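Local coordinates for aluminum resistance protein (Clostridium novyi, PDB 3I16) that probably cleaves carbon-sulfur bonds as a pyridoxal-5'-phosphate-dependent lyase of the methionine gamma-lyase family, with a presumed link to aluminum resistance, at residues N14-V19 with L422-K427; F43-V48 with F224-E229; G71-R75 with G278-T283; E347-G351 with V362-P366. All coordinates share one frame; numbering follows the deposited sequence.

Contact 1. Residues N14-V19 with L422-K427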
loop_
_atom_site.group_PDB
_atom_site.type_symbol
_atom_site.label_atom_id
_atom_site.label_comp_id
_atom_site.label_asym_id
_atom_site.label_seq_id
_atom_site.Cartn_x
_atom_site.Cartn_y
_atom_site.Cartn_z
ATOM N N ASN B 14 33.480 17.220 -10.107
ATOM C CA ASN B 14 34.885 16.946 -10.435
ATOM C C ASN B 14 35.038 16.182 -11.755
ATOM O O ASN B 14 35.975 15.389 -11.940
ATOM C CB ASN B 14 35.636 16.288 -9.263
ATOM C CG ASN B 14 35.802 17.232 -8.072
ATOM O OD1 ASN B 14 35.785 18.459 -8.221
ATOM N ND2 ASN B 14 35.984 16.658 -6.886
ATOM N N ILE B 15 34.109 16.438 -12.677
ATOM C CA ILE B 15 34.160 15.868 -14.023
ATOM C C ILE B 15 35.078 16.796 -14.779
ATOM O O ILE B 15 34.859 18.003 -14.820
ATOM C CB ILE B 15 32.780 15.783 -14.674
ATOM C CG1 ILE B 15 31.985 14.651 -13.991
ATOM C CG2 ILE B 15 32.927 15.494 -16.163
ATOM C CD1 ILE B 15 30.496 14.645 -14.266
ATOM N N ASN B 16 36.128 16.241 -15.370
ATOM C CA ASN B 16 37.172 17.057 -15.978
ATOM C C ASN B 16 37.011 17.172 -17.494
ATOM O O ASN B 16 36.208 16.457 -18.103
ATOM C CB ASN B 16 38.537 16.478 -15.582
ATOM C CG ASN B 16 38.695 15.026 -16.021
ATOM O OD1 ASN B 16 38.845 14.768 -17.201
ATOM N ND2 ASN B 16 38.604 14.072 -15.068
ATOM N N ASP B 17 37.763 18.077 -18.099
ATOM C CA ASP B 17 37.653 18.296 -19.546
ATOM C C ASP B 17 38.033 17.077 -20.378
ATOM O O ASP B 17 37.483 16.869 -21.432
ATOM C CB ASP B 17 38.536 19.471 -19.966
ATOM C CG ASP B 17 38.021 20.789 -19.451
ATOM O OD1 ASP B 17 36.789 20.900 -19.227
ATOM O OD2 ASP B 17 38.851 21.707 -19.282
ATOM N N ARG B 18 38.993 16.282 -19.916
ATOM C CA ARG B 18 39.382 15.077 -20.664
ATOM C C ARG B 18 38.202 14.130 -20.782
ATOM O O ARG B 18 37.946 13.573 -21.852
ATOM C CB ARG B 18 40.562 14.400 -19.986
ATOM C CG ARG B 18 41.049 13.098 -20.603
ATOM C CD ARG B 18 42.407 12.727 -19.932
ATOM N NE ARG B 18 43.149 11.741 -20.713
ATOM C CZ ARG B 18 44.447 11.446 -20.554
ATOM N NH1 ARG B 18 45.199 12.036 -19.629
ATOM N NH2 ARG B 18 45.011 10.549 -21.352
ATOM N N VAL B 19 37.484 13.952 -19.678
ATOM C CA VAL B 19 36.299 13.088 -19.682
ATOM C C VAL B 19 35.169 13.680 -20.528
ATOM O O VAL B 19 34.546 12.956 -21.293
ATOM C CB VAL B 19 35.833 12.737 -18.256
ATOM C CG1 VAL B 19 34.450 12.109 -18.272
ATOM C CG2 VAL B 19 36.848 11.794 -17.648
ATOM N N LEU B 422 33.931 7.532 -14.578
ATOM C CA LEU B 422 35.153 7.633 -15.356
ATOM C C LEU B 422 36.058 8.729 -14.850
ATOM O O LEU B 422 37.296 8.580 -14.881
ATOM C CB LEU B 422 34.852 7.827 -16.859
ATOM C CG LEU B 422 36.060 7.882 -17.803
ATOM C CD1 LEU B 422 36.881 6.619 -17.734
ATOM C CD2 LEU B 422 35.599 8.140 -19.266
ATOM N N SER B 423 35.485 9.841 -14.396
ATOM C CA SER B 423 36.309 10.956 -13.899
ATOM C C SER B 423 37.134 10.557 -12.662
ATOM O O SER B 423 38.179 11.156 -12.406
ATOM C CB SER B 423 35.474 12.207 -13.625
ATOM O OG SER B 423 34.926 12.733 -14.849
ATOM N N ARG B 424 36.665 9.576 -11.898
ATOM C CA ARG B 424 37.475 9.072 -10.771
ATOM C C ARG B 424 38.727 8.351 -11.238
ATOM O O ARG B 424 39.708 8.333 -10.512
ATOM C CB ARG B 424 36.719 8.092 -9.893
ATOM C CG ARG B 424 35.636 8.685 -9.062
ATOM C CD ARG B 424 34.841 7.576 -8.390
ATOM N NE ARG B 424 35.422 6.969 -7.184
ATOM C CZ ARG B 424 35.015 7.195 -5.924
ATOM N NH1 ARG B 424 34.043 8.060 -5.642
ATOM N NH2 ARG B 424 35.584 6.543 -4.913
ATOM N N ILE B 425 38.716 7.768 -12.436
ATOM C CA ILE B 425 39.884 7.006 -12.905
ATOM C C ILE B 425 40.656 7.632 -14.077
ATOM O O ILE B 425 41.781 7.226 -14.353
ATOM C CB ILE B 425 39.495 5.509 -13.183
ATOM C CG1 ILE B 425 38.617 5.327 -14.421
ATOM C CG2 ILE B 425 38.730 4.915 -12.005
ATOM C CD1 ILE B 425 38.131 3.890 -14.552
ATOM N N VAL B 426 40.076 8.616 -14.764
ATOM C CA VAL B 426 40.746 9.286 -15.881
ATOM C C VAL B 426 40.689 10.792 -15.629
ATOM O O VAL B 426 39.622 11.336 -15.324
ATOM C CB VAL B 426 40.107 8.914 -17.237
ATOM C CG1 VAL B 426 40.700 9.767 -18.374
ATOM C CG2 VAL B 426 40.309 7.428 -17.506
ATOM N N LYS B 427 41.848 11.445 -15.731
ATOM C CA LYS B 427 41.995 12.870 -15.418
ATOM C C LYS B 427 42.941 13.592 -16.365
ATOM O O LYS B 427 44.028 13.130 -16.738
ATOM C CB LYS B 427 42.519 13.034 -13.985
ATOM C CG LYS B 427 41.661 12.344 -12.936
ATOM C CD LYS B 427 42.173 12.566 -11.525
ATOM C CE LYS B 427 41.323 11.786 -10.525
ATOM N NZ LYS B 427 39.913 12.267 -10.499
ATOM O OXT LYS B 427 42.640 14.710 -16.768
HETATM O O HOH W 1 38.443 14.591 -12.346
HETATM O O HOH W 2 41.289 17.313 -18.020
#
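S423, V19 and K427 carry the junction between the end of helix 411-425 and the turn that starts helix 17-54. S423 presses into this turn, its OG 3.3 Å from I15 CA and its CB against N14 O. The hydroxyl bonds to L419 O of its own helix, so toward V19 it offers mere contact, with V19 CG1 at 3.5 Å. The other branch of V19, CG2, lies over L422 CG at 4.0 Å and beside V426 O. K427 lays CA and CG alongside the amide of N16, then bends at its last torsion (chi4 -64°), which returns NZ to S423 O at 2.8 Å. Between these groups N16 works with both ends of its amide. ND2 donates to V426 O (2.9 Å), using a lone pair in the carbonyl plane, while OD1 caps helix 17-54 by accepting from V19 N (2.9 Å). A water also accepts from N16 ND2 and donates to N14 O, linking the amide back to its own turn. Extended R18 crosses V426 and gives a weak bond from NH1 to K427 O (3.3 Å); a second water joins R18 N to K427 OXT. The terminal carboxylate therefore lies close to the N-terminal end of helix 17-54 and to an arginine, a setting that would probably stabilise its negative charge.

Contact 2. Residues F43-V48 with F224-E229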
loop_
_atom_site.group_PDB
_atom_site.type_symbol
_atom_site.label_atom_id
_atom_site.label_comp_id
_atom_site.label_asym_id
_atom_site.label_seq_id
_atom_site.Cartn_x
_atom_site.Cartn_y
_atom_site.Cartn_z
ATOM N N PHE B 43 8.261 -0.504 -32.563
ATOM C CA PHE B 43 7.511 -1.757 -32.754
ATOM C C PHE B 43 7.096 -2.359 -31.408
ATOM O O PHE B 43 5.935 -2.787 -31.223
ATOM C CB PHE B 43 8.337 -2.800 -33.485
ATOM C CG PHE B 43 7.600 -4.091 -33.681
ATOM C CD1 PHE B 43 6.795 -4.282 -34.792
ATOM C CD2 PHE B 43 7.677 -5.083 -32.743
ATOM C CE1 PHE B 43 6.119 -5.436 -34.970
ATOM C CE2 PHE B 43 6.972 -6.255 -32.910
ATOM C CZ PHE B 43 6.205 -6.431 -34.032
ATOM N N ASN B 44 8.060 -2.406 -30.485
ATOM C CA ASN B 44 7.813 -2.999 -29.178
ATOM C C ASN B 44 6.794 -2.210 -28.371
ATOM O O ASN B 44 6.046 -2.787 -27.623
ATOM C CB ASN B 44 9.121 -3.211 -28.384
ATOM C CG ASN B 44 9.972 -4.392 -28.917
ATOM O OD1 ASN B 44 9.452 -5.307 -29.560
ATOM N ND2 ASN B 44 11.276 -4.369 -28.638
ATOM N N GLN B 45 6.736 -0.901 -28.543
ATOM C CA GLN B 45 5.771 -0.116 -27.824
ATOM C C GLN B 45 4.383 -0.497 -28.347
ATOM O O GLN B 45 3.433 -0.637 -27.579
ATOM C CB GLN B 45 6.014 1.393 -28.024
ATOM C CG GLN B 45 5.029 2.276 -27.237
ATOM C CD GLN B 45 5.296 2.263 -25.755
ATOM O OE1 GLN B 45 6.182 2.964 -25.285
ATOM N NE2 GLN B 45 4.509 1.503 -25.002
ATOM N N LEU B 46 4.266 -0.633 -29.663
ATOM C CA LEU B 46 2.992 -0.988 -30.288
ATOM C C LEU B 46 2.556 -2.408 -29.894
ATOM O O LEU B 46 1.383 -2.645 -29.616
ATOM C CB LEU B 46 3.105 -0.839 -31.802
ATOM C CG LEU B 46 1.912 -1.202 -32.657
ATOM C CD1 LEU B 46 0.643 -0.421 -32.251
ATOM C CD2 LEU B 46 2.293 -0.954 -34.091
ATOM N N LYS B 47 3.518 -3.324 -29.834
ATOM C CA LYS B 47 3.274 -4.707 -29.402
ATOM C C LYS B 47 2.648 -4.741 -28.000
ATOM O O LYS B 47 1.639 -5.433 -27.758
ATOM C CB LYS B 47 4.592 -5.499 -29.421
ATOM C CG LYS B 47 4.497 -6.933 -28.903
ATOM C CD LYS B 47 5.729 -7.778 -29.243
ATOM C CE LYS B 47 6.985 -7.396 -28.502
ATOM N NZ LYS B 47 8.110 -8.251 -28.941
ATOM N N VAL B 48 3.228 -3.981 -27.082
ATOM C CA VAL B 48 2.708 -3.931 -25.709
ATOM C C VAL B 48 1.343 -3.233 -25.632
ATOM O O VAL B 48 0.439 -3.718 -24.941
ATOM C CB VAL B 48 3.725 -3.298 -24.723
ATOM C CG1 VAL B 48 3.111 -3.144 -23.343
ATOM C CG2 VAL B 48 5.028 -4.142 -24.657
ATOM N N PHE B 224 12.694 -6.896 -24.763
ATOM C CA PHE B 224 12.600 -5.728 -25.647
ATOM C C PHE B 224 13.909 -5.262 -26.348
ATOM O O PHE B 224 13.971 -4.159 -26.892
ATOM C CB PHE B 224 11.882 -4.593 -24.930
ATOM C CG PHE B 224 10.554 -5.020 -24.337
ATOM C CD1 PHE B 224 9.541 -5.473 -25.152
ATOM C CD2 PHE B 224 10.349 -4.996 -22.977
ATOM C CE1 PHE B 224 8.331 -5.885 -24.614
ATOM C CE2 PHE B 224 9.142 -5.416 -22.431
ATOM C CZ PHE B 224 8.132 -5.855 -23.253
HETATM N N MSE B 225 14.912 -6.130 -26.404
HETATM C CA MSE B 225 16.140 -5.823 -27.140
HETATM C C MSE B 225 15.923 -5.990 -28.641
HETATM O O MSE B 225 16.650 -5.397 -29.456
HETATM C CB MSE B 225 17.284 -6.727 -26.701
HETATM C CG MSE B 225 17.747 -6.555 -25.281
HETATM SE SE MSE B 225 18.569 -4.834 -24.895
HETATM C CE MSE B 225 16.976 -3.845 -24.465
ATOM N N ASP B 226 14.942 -6.813 -29.001
ATOM C CA ASP B 226 14.647 -7.090 -30.388
ATOM C C ASP B 226 13.136 -7.047 -30.483
ATOM O O ASP B 226 12.455 -6.915 -29.467
ATOM C CB ASP B 226 15.212 -8.476 -30.772
ATOM C CG ASP B 226 15.177 -8.744 -32.264
ATOM O OD1 ASP B 226 15.787 -7.986 -33.027
ATOM O OD2 ASP B 226 14.512 -9.702 -32.676
ATOM N N THR B 227 12.612 -7.121 -31.702
ATOM C CA THR B 227 11.181 -7.130 -31.921
ATOM C C THR B 227 10.619 -8.525 -31.621
ATOM O O THR B 227 9.404 -8.672 -31.452
ATOM C CB THR B 227 10.806 -6.726 -33.354
ATOM O OG1 THR B 227 11.455 -7.607 -34.266
ATOM C CG2 THR B 227 11.250 -5.306 -33.646
ATOM N N LYS B 228 11.494 -9.528 -31.583
ATOM C CA LYS B 228 11.120 -10.889 -31.201
ATOM C C LYS B 228 11.680 -11.260 -29.826
ATOM O O LYS B 228 12.675 -10.698 -29.363
ATOM C CB LYS B 228 11.657 -11.907 -32.217
ATOM C CG LYS B 228 11.023 -11.833 -33.588
ATOM C CD LYS B 228 11.400 -13.045 -34.432
ATOM C CE LYS B 228 10.606 -13.081 -35.719
ATOM N NZ LYS B 228 10.820 -11.846 -36.493
ATOM N N GLU B 229 11.036 -12.229 -29.195
ATOM C CA GLU B 229 11.498 -12.797 -27.926
ATOM C C GLU B 229 11.758 -14.295 -28.197
ATOM O O GLU B 229 11.421 -14.809 -29.275
ATOM C CB GLU B 229 10.465 -12.568 -26.837
ATOM C CG GLU B 229 10.290 -11.080 -26.451
ATOM C CD GLU B 229 11.513 -10.462 -25.777
ATOM O OE1 GLU B 229 12.257 -11.190 -25.096
ATOM O OE2 GLU B 229 11.710 -9.224 -25.900
HETATM O O HOH W 3 12.243 -1.887 -27.083
HETATM O O HOH W 4 10.282 -7.665 -27.768
#
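N44 turns its CG away from its carbonyl carbon (chi1 -74°), which carries the amide off helix 17-54 to the 224-229 loop, and K47 kinks at chi3 (70°) to bring NZ to the same loop. N44 ND2 donates to D226 O at 2.9 Å, nearly straight at 160° and within its own amide plane, although it meets that carbonyl from above. A water accepts from the same ND2 and donates to F224 O. N44 OD1 rests 3.4 Å from T227 CA and receives a weak bond from K47 NZ. K47 NZ donates to T227 O, 2.9 Å away and again above the carbonyl plane, and also to a water. Apolar contact flanks these bonds: F43 CD2 touches T227 CB at 3.6 Å, and V48 CG2 meets F224 CE1 at 3.7 Å. D226 OD2 accepts from K228 N in an Asx turn, and E229 OE2 accepts from F224 N, which ties the loop to itself. F43 and T227 lie against T6 and L3 of the second subunit. The loop joins strands 214-218 and 237-241 of the large sheet, and F224 also packs on V85 of helix 73-86 and A297 of helix 287-318.

Contact 3. Residues G71-R75 with G278-T283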
loop_
_atom_site.group_PDB
_atom_site.type_symbol
_atom_site.label_atom_id
_atom_site.label_comp_id
_atom_site.label_asym_id
_atom_site.label_seq_id
_atom_site.Cartn_x
_atom_site.Cartn_y
_atom_site.Cartn_z
ATOM N N GLY B 71 -10.356 -15.211 -7.894
ATOM C CA GLY B 71 -11.070 -14.351 -8.835
ATOM C C GLY B 71 -10.493 -12.958 -9.022
ATOM O O GLY B 71 -11.233 -12.017 -9.325
ATOM N N ASP B 72 -9.177 -12.808 -8.857
ATOM C CA ASP B 72 -8.532 -11.502 -9.033
ATOM C C ASP B 72 -8.330 -11.257 -10.535
ATOM O O ASP B 72 -7.457 -11.873 -11.156
ATOM C CB ASP B 72 -7.207 -11.478 -8.277
ATOM C CG ASP B 72 -6.452 -10.154 -8.409
ATOM O OD1 ASP B 72 -6.858 -9.227 -9.140
ATOM O OD2 ASP B 72 -5.402 -10.061 -7.756
ATOM N N ILE B 73 -9.130 -10.347 -11.103
ATOM C CA ILE B 73 -9.057 -10.079 -12.536
ATOM C C ILE B 73 -7.788 -9.327 -12.907
ATOM O O ILE B 73 -7.249 -9.537 -13.997
ATOM C CB ILE B 73 -10.314 -9.368 -13.098
ATOM C CG1 ILE B 73 -10.412 -7.911 -12.615
ATOM C CG2 ILE B 73 -11.590 -10.198 -12.752
ATOM C CD1 ILE B 73 -11.570 -7.130 -13.247
ATOM N N GLY B 74 -7.322 -8.460 -12.007
ATOM C CA GLY B 74 -6.098 -7.712 -12.230
ATOM C C GLY B 74 -4.926 -8.651 -12.469
ATOM O O GLY B 74 -4.178 -8.499 -13.418
ATOM N N ARG B 75 -4.779 -9.640 -11.598
ATOM C CA ARG B 75 -3.711 -10.625 -11.722
ATOM C C ARG B 75 -3.886 -11.525 -12.954
ATOM O O ARG B 75 -2.931 -11.783 -13.686
ATOM C CB ARG B 75 -3.699 -11.499 -10.471
ATOM C CG ARG B 75 -2.682 -12.601 -10.451
ATOM C CD ARG B 75 -3.050 -13.539 -9.341
ATOM N NE ARG B 75 -4.294 -14.205 -9.693
ATOM C CZ ARG B 75 -5.126 -14.781 -8.835
ATOM N NH1 ARG B 75 -4.861 -14.808 -7.531
ATOM N NH2 ARG B 75 -6.247 -15.330 -9.297
ATOM N N GLY B 278 -1.480 -21.407 -9.555
ATOM C CA GLY B 278 -1.717 -19.954 -9.616
ATOM C C GLY B 278 -3.094 -19.451 -9.208
ATOM O O GLY B 278 -3.342 -18.255 -9.262
ATOM N N GLU B 279 -3.981 -20.340 -8.770
ATOM C CA GLU B 279 -5.345 -19.934 -8.406
ATOM C C GLU B 279 -5.463 -19.109 -7.139
ATOM O O GLU B 279 -6.463 -18.419 -6.959
ATOM C CB GLU B 279 -6.234 -21.142 -8.217
ATOM C CG GLU B 279 -6.513 -21.957 -9.441
ATOM C CD GLU B 279 -7.608 -22.980 -9.143
ATOM O OE1 GLU B 279 -7.299 -24.195 -9.145
ATOM O OE2 GLU B 279 -8.755 -22.559 -8.833
ATOM N N CYS B 280 -4.500 -19.242 -6.230
ATOM C CA CYS B 280 -4.485 -18.419 -5.018
ATOM C C CYS B 280 -3.271 -17.541 -5.062
ATOM O O CYS B 280 -2.226 -17.942 -5.597
ATOM C CB CYS B 280 -4.451 -19.244 -3.731
ATOM S SG CYS B 280 -6.005 -19.983 -3.313
ATOM N N GLY B 281 -3.385 -16.365 -4.469
ATOM C CA GLY B 281 -2.277 -15.409 -4.466
ATOM C C GLY B 281 -2.779 -13.991 -4.678
ATOM O O GLY B 281 -2.965 -13.559 -5.814
ATOM N N SER B 282 -3.027 -13.282 -3.586
ATOM C CA SER B 282 -3.433 -11.877 -3.659
ATOM C C SER B 282 -2.194 -11.091 -4.033
ATOM O O SER B 282 -1.079 -11.564 -3.867
ATOM C CB SER B 282 -4.044 -11.400 -2.356
ATOM O OG SER B 282 -3.249 -11.793 -1.254
ATOM N N THR B 283 -2.380 -9.896 -4.557
ATOM C CA THR B 283 -1.259 -9.163 -5.140
ATOM C C THR B 283 -0.815 -7.894 -4.412
ATOM O O THR B 283 -0.203 -7.022 -5.025
ATOM C CB THR B 283 -1.563 -8.873 -6.604
ATOM O OG1 THR B 283 -2.834 -8.230 -6.693
ATOM C CG2 THR B 283 -1.631 -10.166 -7.366
HETATM O O HOH W 5 -8.188 -17.249 -8.593
#
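R75 extends its guanidinium edge to G281, where NH1 donates to G281 O at 2.8 Å (153°) and the oxygen lies in the guanidinium plane. At another part of the rim, still in the plane, a water accepts from R75 NH2 and G71 N and donates to E279 O. Above one face stands G278 O, 3.9 Å from the plane; D72 CB lies over the opposite face. The kink at chi3 of R75 (68°) turns the group across to the 278-283 loop, while its CB packs on T283 CG2 at 4.0 Å. T283 OG1 and D72 OD2 approach from opposite directions, 3.3 Å apart, in a weak bond at most. D72 is the N-cap of helix 73-86: OD1 accepts a weak bond from R75 N (3.2 Å), so the N-cap residue both receives R75 N and lies over a face of the R75 guanidinium. Further out, T63 OG1 bonds to D72 OD1 and S65 OG to D72 OD2. R94 NH2 bonds to G278 O, and G281 pairs through its backbone with Y68, a pyridoxal 5'-phosphate-binding residue, though of a cofactor not bound to this chain. C280 packs on Y68, and also on V98 of the third subunit.

Contact 4. Residues E347-G351 with V362-P366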
loop_
_atom_site.group_PDB
_atom_site.type_symbol
_atom_site.label_atom_id
_atom_site.label_comp_id
_atom_site.label_asym_id
_atom_site.label_seq_id
_atom_site.Cartn_x
_atom_site.Cartn_y
_atom_site.Cartn_z
ATOM N N GLU B 347 37.033 1.519 -7.613
ATOM C CA GLU B 347 36.827 2.939 -7.790
ATOM C C GLU B 347 35.744 3.272 -8.827
ATOM O O GLU B 347 34.969 4.223 -8.645
ATOM C CB GLU B 347 38.136 3.605 -8.200
ATOM C CG GLU B 347 39.053 3.790 -7.032
ATOM C CD GLU B 347 38.431 4.731 -6.019
ATOM O OE1 GLU B 347 38.352 5.942 -6.335
ATOM O OE2 GLU B 347 37.990 4.246 -4.937
ATOM N N PHE B 348 35.688 2.501 -9.905
ATOM C CA PHE B 348 34.682 2.752 -10.930
ATOM C C PHE B 348 33.294 2.512 -10.355
ATOM O O PHE B 348 32.389 3.350 -10.541
ATOM C CB PHE B 348 34.904 1.870 -12.168
ATOM C CG PHE B 348 33.850 2.027 -13.222
ATOM C CD1 PHE B 348 33.897 3.082 -14.104
ATOM C CD2 PHE B 348 32.823 1.101 -13.344
ATOM C CE1 PHE B 348 32.946 3.208 -15.090
ATOM C CE2 PHE B 348 31.859 1.237 -14.333
ATOM C CZ PHE B 348 31.934 2.290 -15.193
ATOM N N CYS B 349 33.136 1.379 -9.667
ATOM C CA CYS B 349 31.859 1.005 -9.080
ATOM C C CYS B 349 31.455 2.019 -8.020
ATOM O O CYS B 349 30.271 2.282 -7.846
ATOM C CB CYS B 349 31.898 -0.392 -8.444
ATOM S SG CYS B 349 31.947 -1.773 -9.620
ATOM N N LYS B 350 32.432 2.560 -7.306
ATOM C CA LYS B 350 32.148 3.562 -6.290
ATOM C C LYS B 350 31.629 4.823 -6.966
ATOM O O LYS B 350 30.708 5.463 -6.461
ATOM C CB LYS B 350 33.371 3.838 -5.418
ATOM C CG LYS B 350 33.656 2.704 -4.375
ATOM C CD LYS B 350 34.924 2.993 -3.559
ATOM C CE LYS B 350 35.215 1.898 -2.522
ATOM N NZ LYS B 350 34.041 1.577 -1.674
ATOM N N GLY B 351 32.216 5.151 -8.114
ATOM C CA GLY B 351 31.772 6.272 -8.922
ATOM C C GLY B 351 30.322 6.126 -9.316
ATOM O O GLY B 351 29.560 7.077 -9.197
ATOM N N VAL B 362 26.536 6.183 0.345
ATOM C CA VAL B 362 26.974 4.882 0.840
ATOM C C VAL B 362 28.187 4.497 0.008
ATOM O O VAL B 362 28.120 4.566 -1.204
ATOM C CB VAL B 362 25.867 3.825 0.640
ATOM C CG1 VAL B 362 26.428 2.419 0.811
ATOM C CG2 VAL B 362 24.722 4.093 1.595
ATOM N N SER B 363 29.308 4.160 0.634
ATOM C CA SER B 363 30.491 3.717 -0.120
ATOM C C SER B 363 30.333 2.218 -0.279
ATOM O O SER B 363 30.332 1.496 0.712
ATOM C CB SER B 363 31.795 4.030 0.622
ATOM O OG SER B 363 32.921 3.614 -0.146
ATOM N N CYS B 364 30.154 1.744 -1.508
ATOM C CA CYS B 364 29.919 0.318 -1.703
ATOM C C CYS B 364 31.231 -0.447 -1.652
ATOM O O CYS B 364 32.306 0.078 -1.977
ATOM C CB CYS B 364 29.082 0.020 -2.952
ATOM S SG CYS B 364 29.821 0.447 -4.527
ATOM N N GLU B 365 31.115 -1.672 -1.157
ATOM C CA GLU B 365 32.243 -2.548 -0.919
ATOM C C GLU B 365 31.850 -3.990 -1.276
ATOM O O GLU B 365 30.666 -4.290 -1.398
ATOM C CB GLU B 365 32.611 -2.484 0.572
ATOM C CG GLU B 365 33.073 -1.099 1.091
ATOM C CD GLU B 365 34.419 -0.628 0.519
ATOM O OE1 GLU B 365 35.132 -1.435 -0.120
ATOM O OE2 GLU B 365 34.769 0.559 0.725
ATOM N N PRO B 366 32.838 -4.889 -1.445
ATOM C CA PRO B 366 32.496 -6.283 -1.754
ATOM C C PRO B 366 31.721 -6.942 -0.637
ATOM O O PRO B 366 31.979 -6.643 0.516
ATOM C CB PRO B 366 33.866 -6.965 -1.877
ATOM C CG PRO B 366 34.796 -5.882 -2.249
ATOM C CD PRO B 366 34.287 -4.637 -1.574
HETATM O O HOH W 6 30.646 5.235 -3.448
#
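Helix 342-354 and the loop that follows it, leading to the edge strand 366-367, lie side by side in the part of the chain built on the antiparallel sheet, and K350 bridges the two. Its side chain runs out straight as far as CE, and the last torsion (chi4 -51°) turns NZ aside, toward three successive residues, S363, C364 and E365. NZ forms a salt bridge with E365 OE2 at 2.7 Å, coming down on the carboxylate from well above its plane. S363 OG, turned away from its own backbone N, accepts from the same NZ at 2.8 Å. C364 O also faces the ammonium, but the modelled separation from K350 NZ is implausibly short, so the exact position of NZ, and its detailed geometry, is doubtful. E365 CB points away from the helix, and a bend at chi2 (-67°) brings its carboxylate back to the lysine. On the inner side C364 SG rests 3.8 Å from C349 O, a plain contact with the helix backbone. A water donates to K350 O at 3.0 Å and makes a weak bond to V362 O. Next to this contact, C349 and C364 both touch I377 of strand 376-379, beside strand 366-367 in the sheet. On another side the helix packs against helix 411-425, where K350 meets R424, E347 forms a salt bridge with R424, and F348 lies on A421.

Overall arrangement
From the N terminus, contact 1 opens first and closes last, joining the start of helix 17-54 to the chain end, so the other three nest inside its loop. Contact 2 opens farther along the same helix and closes at the loop between strands 214-218 and 237-241. Contact 3 opens at helix 73-86, before contact 2 has closed, and ends ahead of helix 287-318; the two cross, their nearest atoms about 13 Å apart. Contact 4 follows in series as a short local loop near the antiparallel sheet. It touches contact 1 through R424 with E347 and K350, whereas contacts 1 and 3 lie on opposite sides of the chain's centre, their own centres about 51 Å apart.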